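Local coordinates for MsStt7d protein (Micromonas, PDB 4IX3), which probably binds ATP with magnesium and transfers phosphate to proteins, as a homolog of the state transition kinase Stt7, represented here by its catalytic domain, at residues Asp68-Val73 / Leu109-Glu114; Thr9-Pro14 / Leu62-Met67. All coordinates share one frame; numbering follows the deposited sequence.

Both contacts use helix 59-76, the αC helix of the protein kinase N-lobe, and their centres lie about 11 Å apart. Interaction 2 comes first along the chain, joining the loop before strand 21-23 to residues 62-67 of the helix. Interaction 1 then takes the following turns, 68-73, to the end of strand 106-112 in the antiparallel sheet of that lobe. Between them Leu109 lies against Leu63 and Met67, while Glu66 forms a salt bridge with Lys50 of strand 45-52, the pair that marks the inward, active position of this helix in protein kinases. The helix is thus held to the sheet near the nucleotide site and to the N-terminal segment farther from the centre of the chain.

Interaction 1: Asp68-Val73 / Leu109-Glu114; sequences DVNYHV and LMWANE
Asn70 and Trp111 meet through one hydrogen bond, the indole N-H at NE1 of Trp111 donating to OD1 of Asn70 across 2.9 Å. The bond is nearly straight, with an N-H...O angle of 166°, and OD1 sits at the edge of the indole, almost in the ring plane. From the amide's side the geometry is less regular, because the indole nitrogen stands well above the carbonyl plane. Amide and indole are strongly inclined to each other, 64° between planes, so they do not stack; ND2 of Asn70 comes to 3.9 Å from CZ2 of Trp111, a plain van der Waals approach beside the polar one. The indole is swung beside its own backbone N, with CG anti to the carbonyl carbon (chi1 -61°), which carries the NE1 edge toward the helix although the strand does not aim this residue straight at it. Trp111 directly precedes Ala112, an ADP-contacting residue, and so falls at what is consistent with the gatekeeper position of the kinase fold, where strand 106-112 runs into the hinge; its side chain also touches Lys50 and Glu66. Asn70, four residues after Glu66 on the αC helix, packs against Leu189 and against Phe84, whose ring also meets the indole obliquely; the αC member of the regulatory spine in related kinases is similarly placed. A small amide suits this buried place because it can serve both ends: OD1 accepts from the indole while ND2 donates to the backbone O of Glu66, one turn back. With an alanine here, the indole N-H would probably lose this acceptor and the large ring a restraint on its rotation.

Interaction 2: Thr9-Pro14 / Leu62-Met67; sequences TLRRTP and LLECEM
The αC helix of the kinase N-lobe, residues 59-76, is joined here by the irregular segment that precedes strand 21-23, and the join is a salt bridge between Arg11 and Glu64. NH1 of Arg11 donates to OE2 of Glu64 over 2.9 Å, and an N-H...O angle of 158° makes the bond fairly straight. The acceptor lies near the guanidinium plane, at its edge. On the acid's side OE2 is met from its anti side and 32° out of the carboxylate plane. With the two planes steeply inclined, NH1 is the one donor bonded to Glu64, and NH2 of Arg11 stays 3.5 Å from OE2 of Glu64. A long side chain suits position 11, since CA of Arg11 and CA of Glu64, the nearest pair, are 11.2 Å apart. Arg11 crosses that distance with a bend at its third torsion (chi3 -70°), while Glu64 reaches out extended beyond CG from the helix surface. Met67, one turn along the same helix face, adds a nonpolar touch: its CE methyl comes to 4.2 Å from NH1 of Arg11, approaching obliquely, and its flexible thioether side chain also packs on Leu109 and Cys87. The bridge to Glu64 is not the stronger hold on the arginine, for NH2 of Arg11 forms a salt bridge with OE2 of Glu89 on strand 84-90, whose backbone is also hydrogen-bonded to that of Arg11. Two acids, one from the helix and one from the sheet, thus share a single guanidinium; bonds at both NH1 and NH2 are likely to restrict its rotation, and the cation probably favours the ionised form of both carboxylates and eases the repulsion between them.

Interaction 1: Asp68-Val73 / Leu109-Glu114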
loop_
_atom_site.group_PDB
_atom_site.type_symbol
_atom_site.label_atom_id
_atom_site.label_comp_id
_atom_site.label_asym_id
_atom_site.label_seq_id
_atom_site.Cartn_x
_atom_site.Cartn_y
_atom_site.Cartn_z
ATOM N N ASP B 68 -12.405 -14.185 3.848
ATOM C CA ASP B 68 -13.733 -14.464 4.386
ATOM C C ASP B 68 -14.817 -13.860 3.447
ATOM O O ASP B 68 -15.866 -14.504 3.156
ATOM C CB ASP B 68 -13.922 -13.839 5.773
ATOM C CG ASP B 68 -13.054 -14.474 6.857
ATOM O OD1 ASP B 68 -12.607 -15.621 6.680
ATOM O OD2 ASP B 68 -12.888 -13.823 7.936
ATOM N N VAL B 69 -14.638 -12.600 3.047
ATOM C CA VAL B 69 -15.651 -11.933 2.195
ATOM C C VAL B 69 -15.694 -12.664 0.855
ATOM O O VAL B 69 -16.793 -12.835 0.290
ATOM C CB VAL B 69 -15.362 -10.414 2.042
ATOM C CG1 VAL B 69 -16.295 -9.788 1.003
ATOM C CG2 VAL B 69 -15.451 -9.713 3.391
ATOM N N ASN B 70 -14.568 -13.120 0.300
ATOM C CA ASN B 70 -14.605 -13.905 -0.944
ATOM C C ASN B 70 -15.356 -15.211 -0.781
ATOM O O ASN B 70 -16.110 -15.570 -1.670
ATOM C CB ASN B 70 -13.207 -14.194 -1.472
ATOM C CG ASN B 70 -12.726 -13.117 -2.428
ATOM O OD1 ASN B 70 -13.024 -13.177 -3.619
ATOM N ND2 ASN B 70 -11.982 -12.136 -1.915
ATOM N N TYR B 71 -15.241 -15.870 0.361
ATOM C CA TYR B 71 -16.049 -17.079 0.559
ATOM C C TYR B 71 -17.519 -16.700 0.612
ATOM O O TYR B 71 -18.372 -17.412 0.072
ATOM C CB TYR B 71 -15.640 -17.815 1.844
ATOM C CG TYR B 71 -14.427 -18.698 1.663
ATOM C CD1 TYR B 71 -14.530 -19.914 0.991
ATOM C CD2 TYR B 71 -13.203 -18.383 2.241
ATOM C CE1 TYR B 71 -13.453 -20.795 0.835
ATOM C CE2 TYR B 71 -12.126 -19.266 2.132
ATOM C CZ TYR B 71 -12.228 -20.435 1.404
ATOM O OH TYR B 71 -11.143 -21.274 1.277
ATOM N N HIS B 72 -17.855 -15.605 1.293
ATOM C CA HIS B 72 -19.257 -15.160 1.355
ATOM C C HIS B 72 -19.816 -14.880 -0.032
ATOM O O HIS B 72 -20.967 -15.256 -0.324
ATOM C CB HIS B 72 -19.373 -13.923 2.252
ATOM C CG HIS B 72 -20.780 -13.506 2.541
ATOM N ND1 HIS B 72 -21.582 -14.178 3.401
ATOM C CD2 HIS B 72 -21.506 -12.426 2.056
ATOM C CE1 HIS B 72 -22.774 -13.553 3.448
ATOM N NE2 HIS B 72 -22.714 -12.463 2.643
ATOM N N VAL B 73 -19.054 -14.147 -0.831
ATOM C CA VAL B 73 -19.487 -13.795 -2.202
ATOM C C VAL B 73 -19.592 -15.021 -3.102
ATOM O O VAL B 73 -20.522 -15.130 -3.917
ATOM C CB VAL B 73 -18.553 -12.737 -2.818
ATOM C CG1 VAL B 73 -18.825 -12.531 -4.312
ATOM C CG2 VAL B 73 -18.762 -11.428 -2.069
ATOM N N LEU B 109 -4.311 -16.299 -1.627
ATOM C CA LEU B 109 -5.653 -16.472 -2.222
ATOM C C LEU B 109 -5.490 -16.658 -3.711
ATOM O O LEU B 109 -4.569 -16.117 -4.345
ATOM C CB LEU B 109 -6.488 -15.224 -1.926
ATOM C CG LEU B 109 -6.581 -14.844 -0.461
ATOM C CD1 LEU B 109 -7.545 -13.667 -0.301
ATOM C CD2 LEU B 109 -7.030 -16.036 0.399
ATOM N N MET B 110 -6.453 -17.359 -4.334
ATOM C CA MET B 110 -6.409 -17.625 -5.760
ATOM C C MET B 110 -7.786 -17.403 -6.397
ATOM O O MET B 110 -8.811 -17.778 -5.814
ATOM C CB MET B 110 -5.937 -19.066 -6.010
ATOM C CG MET B 110 -5.639 -19.372 -7.478
ATOM S SD MET B 110 -4.777 -20.942 -7.718
ATOM C CE MET B 110 -6.136 -22.094 -7.510
ATOM N N TRP B 111 -7.740 -16.768 -7.563
ATOM C CA TRP B 111 -8.934 -16.568 -8.394
ATOM C C TRP B 111 -8.669 -17.022 -9.806
ATOM O O TRP B 111 -7.521 -17.013 -10.277
ATOM C CB TRP B 111 -9.334 -15.090 -8.452
ATOM C CG TRP B 111 -9.665 -14.496 -7.125
ATOM C CD1 TRP B 111 -10.881 -14.273 -6.551
ATOM C CD2 TRP B 111 -8.685 -13.934 -6.195
ATOM N NE1 TRP B 111 -10.739 -13.608 -5.347
ATOM C CE2 TRP B 111 -9.421 -13.421 -5.072
ATOM C CE3 TRP B 111 -7.285 -13.819 -6.208
ATOM C CZ2 TRP B 111 -8.783 -12.738 -4.040
ATOM C CZ3 TRP B 111 -6.672 -13.105 -5.190
ATOM C CH2 TRP B 111 -7.409 -12.590 -4.130
ATOM N N ALA B 112 -9.756 -17.258 -10.575
ATOM C CA ALA B 112 -9.586 -17.368 -12.009
ATOM C C ALA B 112 -9.123 -16.013 -12.561
ATOM O O ALA B 112 -9.565 -14.957 -12.076
ATOM C CB ALA B 112 -10.917 -17.671 -12.670
ATOM N N ASN B 113 -8.278 -16.058 -13.590
ATOM C CA ASN B 113 -7.939 -14.873 -14.366
ATOM C C ASN B 113 -9.108 -14.647 -15.341
ATOM O O ASN B 113 -9.275 -15.406 -16.311
ATOM C CB ASN B 113 -6.615 -15.078 -15.109
ATOM C CG ASN B 113 -6.181 -13.840 -15.850
ATOM O OD1 ASN B 113 -7.015 -12.982 -16.150
ATOM N ND2 ASN B 113 -4.896 -13.715 -16.143
ATOM N N GLU B 114 -9.934 -13.637 -15.066
ATOM C CA GLU B 114 -11.146 -13.389 -15.846
ATOM C C GLU B 114 -10.824 -12.655 -17.155
ATOM O O GLU B 114 -11.715 -12.501 -18.007
ATOM C CB GLU B 114 -12.134 -12.583 -15.017
ATOM C CG GLU B 114 -12.580 -13.342 -13.773
ATOM C CD GLU B 114 -13.536 -14.487 -14.049
ATOM O OE1 GLU B 114 -14.152 -14.535 -15.145
ATOM O OE2 GLU B 114 -13.849 -15.182 -13.071
#

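Interaction 2: Thr9-Pro14 / Leu62-Met67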
loop_
_atom_site.group_PDB
_atom_site.type_symbol
_atom_site.label_atom_id
_atom_site.label_comp_id
_atom_site.label_asym_id
_atom_site.label_seq_id
_atom_site.Cartn_x
_atom_site.Cartn_y
_atom_site.Cartn_z
ATOM N N THR B 9 0.132 -25.997 11.548
ATOM C CA THR B 9 -1.188 -26.089 10.929
ATOM C C THR B 9 -1.197 -25.151 9.731
ATOM O O THR B 9 -0.767 -23.990 9.845
ATOM C CB THR B 9 -2.323 -25.804 11.920
ATOM O OG1 THR B 9 -2.154 -24.490 12.475
ATOM C CG2 THR B 9 -2.346 -26.854 13.042
ATOM N N LEU B 10 -1.636 -25.667 8.591
ATOM C CA LEU B 10 -1.693 -24.891 7.358
ATOM C C LEU B 10 -3.084 -24.929 6.758
ATOM O O LEU B 10 -3.703 -25.998 6.690
ATOM C CB LEU B 10 -0.696 -25.438 6.329
ATOM C CG LEU B 10 0.748 -25.245 6.815
ATOM C CD1 LEU B 10 1.726 -25.940 5.884
ATOM C CD2 LEU B 10 1.151 -23.792 6.926
ATOM N N ARG B 11 -3.589 -23.782 6.287
ATOM C CA ARG B 11 -4.917 -23.746 5.647
ATOM C C ARG B 11 -4.790 -24.148 4.176
ATOM O O ARG B 11 -3.869 -23.742 3.452
ATOM C CB ARG B 11 -5.469 -22.318 5.822
ATOM C CG ARG B 11 -5.888 -22.001 7.250
ATOM C CD ARG B 11 -6.065 -20.510 7.484
ATOM N NE ARG B 11 -4.797 -19.800 7.478
ATOM C CZ ARG B 11 -4.668 -18.515 7.791
ATOM N NH1 ARG B 11 -5.764 -17.810 8.080
ATOM N NH2 ARG B 11 -3.442 -17.967 7.861
ATOM N N ARG B 12 -5.753 -24.945 3.699
ATOM C CA ARG B 12 -5.743 -25.448 2.334
ATOM C C ARG B 12 -7.175 -25.506 1.798
ATOM O O ARG B 12 -8.119 -25.550 2.568
ATOM C CB ARG B 12 -5.096 -26.839 2.270
ATOM C CG ARG B 12 -3.601 -26.845 2.631
ATOM C CD ARG B 12 -2.793 -26.108 1.588
ATOM N NE ARG B 12 -1.413 -25.875 2.015
ATOM C CZ ARG B 12 -0.407 -26.725 1.815
ATOM N NH1 ARG B 12 -0.630 -27.940 1.278
ATOM N NH2 ARG B 12 0.803 -26.386 2.214
ATOM N N THR B 13 -7.280 -25.591 0.482
ATOM C CA THR B 13 -8.563 -25.811 -0.195
ATOM C C THR B 13 -8.437 -27.186 -0.841
ATOM O O THR B 13 -7.481 -27.437 -1.554
ATOM C CB THR B 13 -8.733 -24.741 -1.289
ATOM O OG1 THR B 13 -9.045 -23.524 -0.604
ATOM C CG2 THR B 13 -9.907 -25.117 -2.217
ATOM N N PRO B 14 -9.454 -28.054 -0.661
ATOM C CA PRO B 14 -9.424 -29.377 -1.289
ATOM C C PRO B 14 -9.270 -29.286 -2.802
ATOM O O PRO B 14 -9.947 -28.471 -3.445
ATOM C CB PRO B 14 -10.769 -29.984 -0.878
ATOM C CG PRO B 14 -11.044 -29.349 0.434
ATOM C CD PRO B 14 -10.555 -27.929 0.311
ATOM N N LEU B 62 -5.981 -8.293 7.266
ATOM C CA LEU B 62 -6.749 -7.747 6.124
ATOM C C LEU B 62 -6.902 -8.811 5.020
ATOM O O LEU B 62 -7.978 -8.925 4.420
ATOM C CB LEU B 62 -6.040 -6.484 5.576
ATOM C CG LEU B 62 -6.119 -5.284 6.522
ATOM C CD1 LEU B 62 -5.163 -4.237 5.985
ATOM C CD2 LEU B 62 -7.538 -4.741 6.596
ATOM N N LEU B 63 -5.859 -9.607 4.754
ATOM C CA LEU B 63 -5.999 -10.650 3.752
ATOM C C LEU B 63 -6.978 -11.716 4.247
ATOM O O LEU B 63 -7.738 -12.278 3.435
ATOM C CB LEU B 63 -4.638 -11.270 3.433
ATOM C CG LEU B 63 -4.601 -12.230 2.244
ATOM C CD1 LEU B 63 -4.797 -11.468 0.931
ATOM C CD2 LEU B 63 -3.254 -12.971 2.194
ATOM N N GLU B 64 -6.978 -12.027 5.542
ATOM C CA GLU B 64 -7.948 -12.972 6.082
ATOM C C GLU B 64 -9.370 -12.465 5.923
ATOM O O GLU B 64 -10.276 -13.248 5.614
ATOM C CB GLU B 64 -7.650 -13.263 7.540
ATOM C CG GLU B 64 -6.487 -14.238 7.690
ATOM C CD GLU B 64 -6.023 -14.405 9.122
ATOM O OE1 GLU B 64 -6.337 -13.563 9.974
ATOM O OE2 GLU B 64 -5.180 -15.302 9.319
ATOM N N CYS B 65 -9.584 -11.173 6.142
ATOM C CA CYS B 65 -10.907 -10.617 5.911
ATOM C C CYS B 65 -11.284 -10.709 4.430
ATOM O O CYS B 65 -12.444 -11.075 4.089
ATOM C CB CYS B 65 -10.953 -9.182 6.396
ATOM S SG CYS B 65 -12.640 -8.606 6.580
ATOM N N GLU B 66 -10.387 -10.326 3.537
ATOM C CA GLU B 66 -10.638 -10.460 2.112
ATOM C C GLU B 66 -10.996 -11.905 1.768
ATOM O O GLU B 66 -11.909 -12.179 0.965
ATOM C CB GLU B 66 -9.419 -10.015 1.318
ATOM C CG GLU B 66 -9.623 -10.172 -0.173
ATOM C CD GLU B 66 -8.538 -9.509 -0.995
ATOM O OE1 GLU B 66 -7.596 -8.957 -0.364
ATOM O OE2 GLU B 66 -8.593 -9.595 -2.240
ATOM N N MET B 67 -10.315 -12.862 2.386
ATOM C CA MET B 67 -10.633 -14.271 2.179
ATOM C C MET B 67 -12.053 -14.581 2.628
ATOM O O MET B 67 -12.797 -15.203 1.832
ATOM C CB MET B 67 -9.619 -15.109 2.964
ATOM C CG MET B 67 -9.908 -16.595 2.799
ATOM S SD MET B 67 -8.577 -17.654 3.501
ATOM C CE MET B 67 -8.797 -17.330 5.239
#